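Local atomic coordinates of maleate cis-trans isomerase (Pseudomonas putida, PDB entry 4FQ5), a protein that probably catalyses the cis-trans isomerization of the carbon-carbon double bond of maleate, giving fumarate. Residues 104-118 against 135-147. The protein carries 1 engineered substitution. Residues are numbered along the deposited sequence; the frame is centred on the assembly and turned at random.
Sequences LVAIMSMGHGYHRVS and IITSAGALIDGIR. With MAE (maleic acid), chain C.
The methyl of Ala139 is a small knob set among Leu104, Ile107, Met108 and His115, where helix 138-147 crosses helix 104-108 at nearly a right angle, their axes 8.7 Å apart. Ile107 covers it most closely, CG2 lying 3.6 Å from Ala139 CB. Met108 stretches past the same methyl, its chain extended beyond CG (chi2 -167°), until CE meets Ile143 CD1 tip to tip at 3.5 Å.

From CB outward, Leu104 first touches with CB the maleate oxygen O4 and, roughly at right angles to that, Ser138 CB; CG turns anti to the backbone N (chi1 172°), and the CD2 branch then presses on Ala139 CA at a tight 3.5 Å and reaches Leu142 CD2.

His115, on helix 114-118, lays its imidazole obliquely against Gly140, His115 CD2 3.5 Å from Gly140 CA, an approach that the absence of a side chain permits. Its ND1 is hydrogen-bonded to the hydroxyl of Tyr171, on helix 162-174. Thr137 N-caps helix 138-147, its OG1 accepting from Gly140 N at 3.0 Å, and a water links that hydroxyl to His115 O. Near the surface, Arg116 NH2 and Asp144 OD2 stay 4.1 Å apart, too far for a salt bridge; a water to one side bridges them, accepting from NH2 and donating to OD2.

The segments thus meet through carbon contacts and water bridges, in a Rossmann-like lobe. Leu104 ties this apolar packing to the active site: its backbone N and that of Val105 give weak bonds to one maleate carboxylate, at a helix N-terminus whose dipole would probably favour the negative charge.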
loop_
_atom_site.group_PDB
_atom_site.type_symbol
_atom_site.label_atom_id
_atom_site.label_comp_id
_atom_site.label_asym_id
_atom_site.label_seq_id
_atom_site.Cartn_x
_atom_site.Cartn_y
_atom_site.Cartn_z
ATOM N N LEU A 104 12.424 2.576 -26.238
ATOM C CA LEU A 104 13.202 3.747 -26.649
ATOM C C LEU A 104 13.977 3.517 -27.946
ATOM O O LEU A 104 13.906 4.327 -28.861
ATOM C CB LEU A 104 14.171 4.125 -25.516
ATOM C CG LEU A 104 15.318 5.156 -25.475
ATOM C CD1 LEU A 104 16.260 5.170 -26.677
ATOM C CD2 LEU A 104 14.854 6.558 -25.127
ATOM N N VAL A 105 14.719 2.415 -28.009
ATOM C CA VAL A 105 15.611 2.165 -29.136
ATOM C C VAL A 105 14.856 1.839 -30.440
ATOM O O VAL A 105 15.339 2.129 -31.533
ATOM C CB VAL A 105 16.697 1.115 -28.792
ATOM C CG1 VAL A 105 16.133 -0.304 -28.784
ATOM C CG2 VAL A 105 17.878 1.241 -29.742
ATOM N N ALA A 106 13.670 1.253 -30.308
ATOM C CA ALA A 106 12.838 0.916 -31.461
ATOM C C ALA A 106 12.414 2.186 -32.191
ATOM O O ALA A 106 12.418 2.238 -33.424
ATOM C CB ALA A 106 11.619 0.131 -31.015
ATOM N N ILE A 107 12.058 3.209 -31.425
ATOM C CA ILE A 107 11.716 4.504 -31.993
ATOM C C ILE A 107 12.946 5.173 -32.620
ATOM O O ILE A 107 12.918 5.556 -33.790
ATOM C CB ILE A 107 11.060 5.428 -30.943
ATOM C CG1 ILE A 107 9.658 4.924 -30.553
ATOM C CG2 ILE A 107 11.029 6.872 -31.428
ATOM C CD1 ILE A 107 8.700 4.695 -31.710
ATOM N N MET A 108 14.021 5.293 -31.848
ATOM C CA MET A 108 15.223 5.973 -32.328
ATOM C C MET A 108 15.872 5.258 -33.527
ATOM O O MET A 108 16.403 5.913 -34.418
ATOM C CB MET A 108 16.221 6.225 -31.182
ATOM C CG MET A 108 15.693 7.175 -30.103
ATOM S SD MET A 108 16.956 7.766 -28.952
ATOM C CE MET A 108 16.028 8.889 -27.919
ATOM N N SER A 109 15.795 3.926 -33.553
ATOM C CA SER A 109 16.286 3.101 -34.670
ATOM C C SER A 109 15.676 3.434 -36.033
ATOM O O SER A 109 16.239 3.081 -37.069
ATOM C CB SER A 109 15.988 1.624 -34.404
ATOM O OG SER A 109 16.997 1.041 -33.615
ATOM N N MET A 110 14.509 4.074 -36.026
ATOM C CA MET A 110 13.769 4.323 -37.260
ATOM C C MET A 110 14.176 5.618 -37.951
ATOM O O MET A 110 13.642 5.954 -38.997
ATOM C CB MET A 110 12.263 4.313 -36.989
ATOM C CG MET A 110 11.709 2.964 -36.555
ATOM S SD MET A 110 11.854 1.690 -37.825
ATOM C CE MET A 110 10.783 2.361 -39.092
ATOM N N GLY A 111 15.112 6.353 -37.361
ATOM C CA GLY A 111 15.581 7.603 -37.962
ATOM C C GLY A 111 15.169 8.870 -37.232
ATOM O O GLY A 111 14.204 8.875 -36.464
ATOM N N HIS A 112 15.894 9.954 -37.506
ATOM C CA HIS A 112 15.695 11.231 -36.825
ATOM C C HIS A 112 14.276 11.719 -36.885
ATOM O O HIS A 112 13.642 11.701 -37.945
ATOM C CB HIS A 112 16.632 12.296 -37.387
ATOM C CG HIS A 112 18.095 12.054 -37.083
ATOM N ND1 HIS A 112 18.510 11.285 -36.055
ATOM C CD2 HIS A 112 19.246 12.547 -37.689
ATOM C CE1 HIS A 112 19.856 11.266 -36.019
ATOM N NE2 HIS A 112 20.307 12.039 -37.019
ATOM N N GLY A 113 13.767 12.150 -35.734
ATOM C CA GLY A 113 12.429 12.717 -35.625
ATOM C C GLY A 113 11.292 11.710 -35.611
ATOM O O GLY A 113 10.118 12.091 -35.631
ATOM N N TYR A 114 11.621 10.423 -35.563
ATOM C CA TYR A 114 10.587 9.393 -35.620
ATOM C C TYR A 114 9.674 9.375 -34.394
ATOM O O TYR A 114 8.526 8.941 -34.495
ATOM C CB TYR A 114 11.176 8.003 -35.879
ATOM C CG TYR A 114 10.130 6.954 -36.190
ATOM C CD1 TYR A 114 9.813 5.955 -35.265
ATOM C CD2 TYR A 114 9.448 6.963 -37.410
ATOM C CE1 TYR A 114 8.854 4.987 -35.555
ATOM C CE2 TYR A 114 8.493 6.002 -37.707
ATOM C CZ TYR A 114 8.196 5.021 -36.780
ATOM O OH TYR A 114 7.245 4.071 -37.087
ATOM N N HIS A 115 10.162 9.845 -33.247
ATOM C CA HIS A 115 9.300 9.896 -32.055
ATOM C C HIS A 115 8.081 10.758 -32.255
ATOM O O HIS A 115 7.011 10.446 -31.734
ATOM C CB HIS A 115 10.069 10.249 -30.776
ATOM C CG HIS A 115 10.434 11.703 -30.643
ATOM N ND1 HIS A 115 11.568 12.218 -31.158
ATOM C CD2 HIS A 115 9.789 12.749 -29.987
ATOM C CE1 HIS A 115 11.636 13.532 -30.866
ATOM N NE2 HIS A 115 10.547 13.854 -30.146
ATOM N N ARG A 116 8.220 11.828 -33.035
ATOM C CA ARG A 116 7.072 12.664 -33.397
ATOM C C ARG A 116 6.138 11.937 -34.357
ATOM O O ARG A 116 4.918 12.005 -34.206
ATOM C CB ARG A 116 7.521 13.987 -34.019
ATOM C CG ARG A 116 7.252 15.228 -33.183
ATOM C CD ARG A 116 7.876 15.157 -31.801
ATOM N NE ARG A 116 8.090 16.489 -31.236
ATOM C CZ ARG A 116 8.062 16.773 -29.936
ATOM N NH1 ARG A 116 8.278 18.015 -29.530
ATOM N NH2 ARG A 116 7.813 15.823 -29.039
ATOM N N VAL A 117 6.721 11.254 -35.344
ATOM C CA VAL A 117 5.942 10.502 -36.319
ATOM C C VAL A 117 5.101 9.450 -35.600
ATOM O O VAL A 117 3.890 9.365 -35.810
ATOM C CB VAL A 117 6.840 9.818 -37.377
ATOM C CG1 VAL A 117 6.006 8.946 -38.309
ATOM C CG2 VAL A 117 7.611 10.855 -38.176
ATOM N N SER A 118 5.765 8.669 -34.745
ATOM C CA SER A 118 5.136 7.583 -33.993
ATOM C C SER A 118 3.984 8.070 -33.119
ATOM O O SER A 118 2.891 7.512 -33.175
ATOM C CB SER A 118 6.176 6.857 -33.135
ATOM O OG SER A 118 5.570 5.812 -32.386
ATOM N N ILE A 135 -0.548 10.217 -26.342
ATOM C CA ILE A 135 0.431 9.190 -26.653
ATOM C C ILE A 135 1.792 9.671 -26.171
ATOM O O ILE A 135 2.174 10.816 -26.423
ATOM C CB ILE A 135 0.500 8.914 -28.177
ATOM C CG1 ILE A 135 -0.897 8.598 -28.752
ATOM C CG2 ILE A 135 1.520 7.823 -28.495
ATOM C CD1 ILE A 135 -1.467 7.236 -28.388
ATOM N N ILE A 136 2.496 8.808 -25.450
ATOM C CA ILE A 136 3.864 9.083 -25.018
ATOM C C ILE A 136 4.735 7.971 -25.589
ATOM O O ILE A 136 4.335 6.810 -25.592
ATOM C CB ILE A 136 3.988 9.155 -23.466
ATOM C CG1 ILE A 136 3.481 10.504 -22.937
ATOM C CG2 ILE A 136 5.441 9.067 -23.015
ATOM C CD1 ILE A 136 1.990 10.595 -22.718
ATOM N N THR A 137 5.892 8.333 -26.128
ATOM C CA THR A 137 6.929 7.346 -26.395
ATOM C C THR A 137 8.051 7.570 -25.385
ATOM O O THR A 137 8.300 8.707 -24.984
ATOM C CB THR A 137 7.489 7.428 -27.836
ATOM O OG1 THR A 137 8.245 8.632 -27.996
ATOM C CG2 THR A 137 6.353 7.384 -28.874
ATOM N N SER A 138 8.703 6.485 -24.976
ATOM C CA SER A 138 9.888 6.532 -24.111
ATOM C C SER A 138 10.962 7.456 -24.664
ATOM O O SER A 138 11.594 8.210 -23.916
ATOM C CB SER A 138 10.494 5.141 -23.992
ATOM O OG SER A 138 9.629 4.305 -23.262
ATOM N N ALA A 139 11.177 7.363 -25.974
ATOM C CA ALA A 139 12.189 8.160 -26.657
ATOM C C ALA A 139 11.896 9.643 -26.509
ATOM O O ALA A 139 12.769 10.410 -26.102
ATOM C CB ALA A 139 12.286 7.769 -28.126
ATOM N N GLY A 140 10.662 10.032 -26.819
ATOM C CA GLY A 140 10.231 11.424 -26.725
ATOM C C GLY A 140 10.214 11.916 -25.289
ATOM O O GLY A 140 10.607 13.050 -25.008
ATOM N N ALA A 141 9.757 11.054 -24.384
ATOM C CA ALA A 141 9.699 11.367 -22.960
ATOM C C ALA A 141 11.087 11.682 -22.422
ATOM O O ALA A 141 11.257 12.651 -21.682
ATOM C CB ALA A 141 9.077 10.211 -22.187
ATOM N N LEU A 142 12.074 10.867 -22.805
ATOM C CA LEU A 142 13.452 11.077 -22.378
ATOM C C LEU A 142 13.957 12.447 -22.819
ATOM O O LEU A 142 14.504 13.199 -22.004
ATOM C CB LEU A 142 14.388 9.965 -22.875
ATOM C CG LEU A 142 15.796 9.998 -22.255
ATOM C CD1 LEU A 142 15.772 9.459 -20.827
ATOM C CD2 LEU A 142 16.810 9.224 -23.091
ATOM N N ILE A 143 13.762 12.772 -24.098
ATOM C CA ILE A 143 14.154 14.081 -24.622
ATOM C C ILE A 143 13.422 15.212 -23.897
ATOM O O ILE A 143 14.055 16.174 -23.453
ATOM C CB ILE A 143 13.988 14.180 -26.159
ATOM C CG1 ILE A 143 15.146 13.471 -26.860
ATOM C CG2 ILE A 143 13.973 15.627 -26.629
ATOM C CD1 ILE A 143 14.769 12.148 -27.472
ATOM N N ASP A 144 12.102 15.087 -23.761
ATOM C CA ASP A 144 11.309 16.096 -23.054
ATOM C C ASP A 144 11.712 16.234 -21.581
ATOM O O ASP A 144 11.753 17.344 -21.051
ATOM C CB ASP A 144 9.804 15.820 -23.187
ATOM C CG ASP A 144 9.305 15.977 -24.620
ATOM O OD1 ASP A 144 10.028 16.586 -25.435
ATOM O OD2 ASP A 144 8.198 15.485 -24.935
ATOM N N GLY A 145 12.013 15.108 -20.935
ATOM C CA GLY A 145 12.444 15.108 -19.535
ATOM C C GLY A 145 13.787 15.790 -19.350
ATOM O O GLY A 145 13.988 16.542 -18.388
ATOM N N ILE A 146 14.712 15.526 -20.268
ATOM C CA ILE A 146 16.019 16.188 -20.250
ATOM C C ILE A 146 15.851 17.703 -20.414
ATOM O O ILE A 146 16.447 18.478 -19.664
ATOM C CB ILE A 146 16.984 15.603 -21.311
ATOM C CG1 ILE A 146 17.427 14.199 -20.896
ATOM C CG2 ILE A 146 18.198 16.516 -21.511
ATOM C CD1 ILE A 146 18.058 13.371 -21.994
ATOM N N ARG A 147 15.031 18.119 -21.379
ATOM C CA ARG A 147 14.750 19.542 -21.579
ATOM C C ARG A 147 14.073 20.166 -20.351
ATOM O O ARG A 147 14.419 21.272 -19.953
ATOM C CB ARG A 147 13.914 19.782 -22.844
ATOM C CG ARG A 147 14.682 19.587 -24.145
ATOM C CD ARG A 147 13.749 19.563 -25.348
ATOM N NE ARG A 147 14.468 19.275 -26.591
ATOM C CZ ARG A 147 13.901 18.833 -27.714
ATOM N NH1 ARG A 147 12.596 18.606 -27.763
ATOM N NH2 ARG A 147 14.643 18.598 -28.791
HETATM C C1 MAE C . 13.352 -2.874 -24.157
HETATM O O1 MAE C . 12.732 -3.867 -23.745
HETATM O O2 MAE C . 14.230 -2.291 -23.504
HETATM C C2 MAE C . 13.043 -2.390 -25.511
HETATM C C3 MAE C . 13.377 -1.201 -25.978
HETATM C C4 MAE C . 14.094 -0.156 -25.212
HETATM O O3 MAE C . 15.233 0.138 -25.561
HETATM O O4 MAE C . 13.555 0.440 -24.273
HETATM O O HOH W 1 7.207 10.945 -28.862
HETATM O O HOH W 2 6.273 17.209 -26.603
#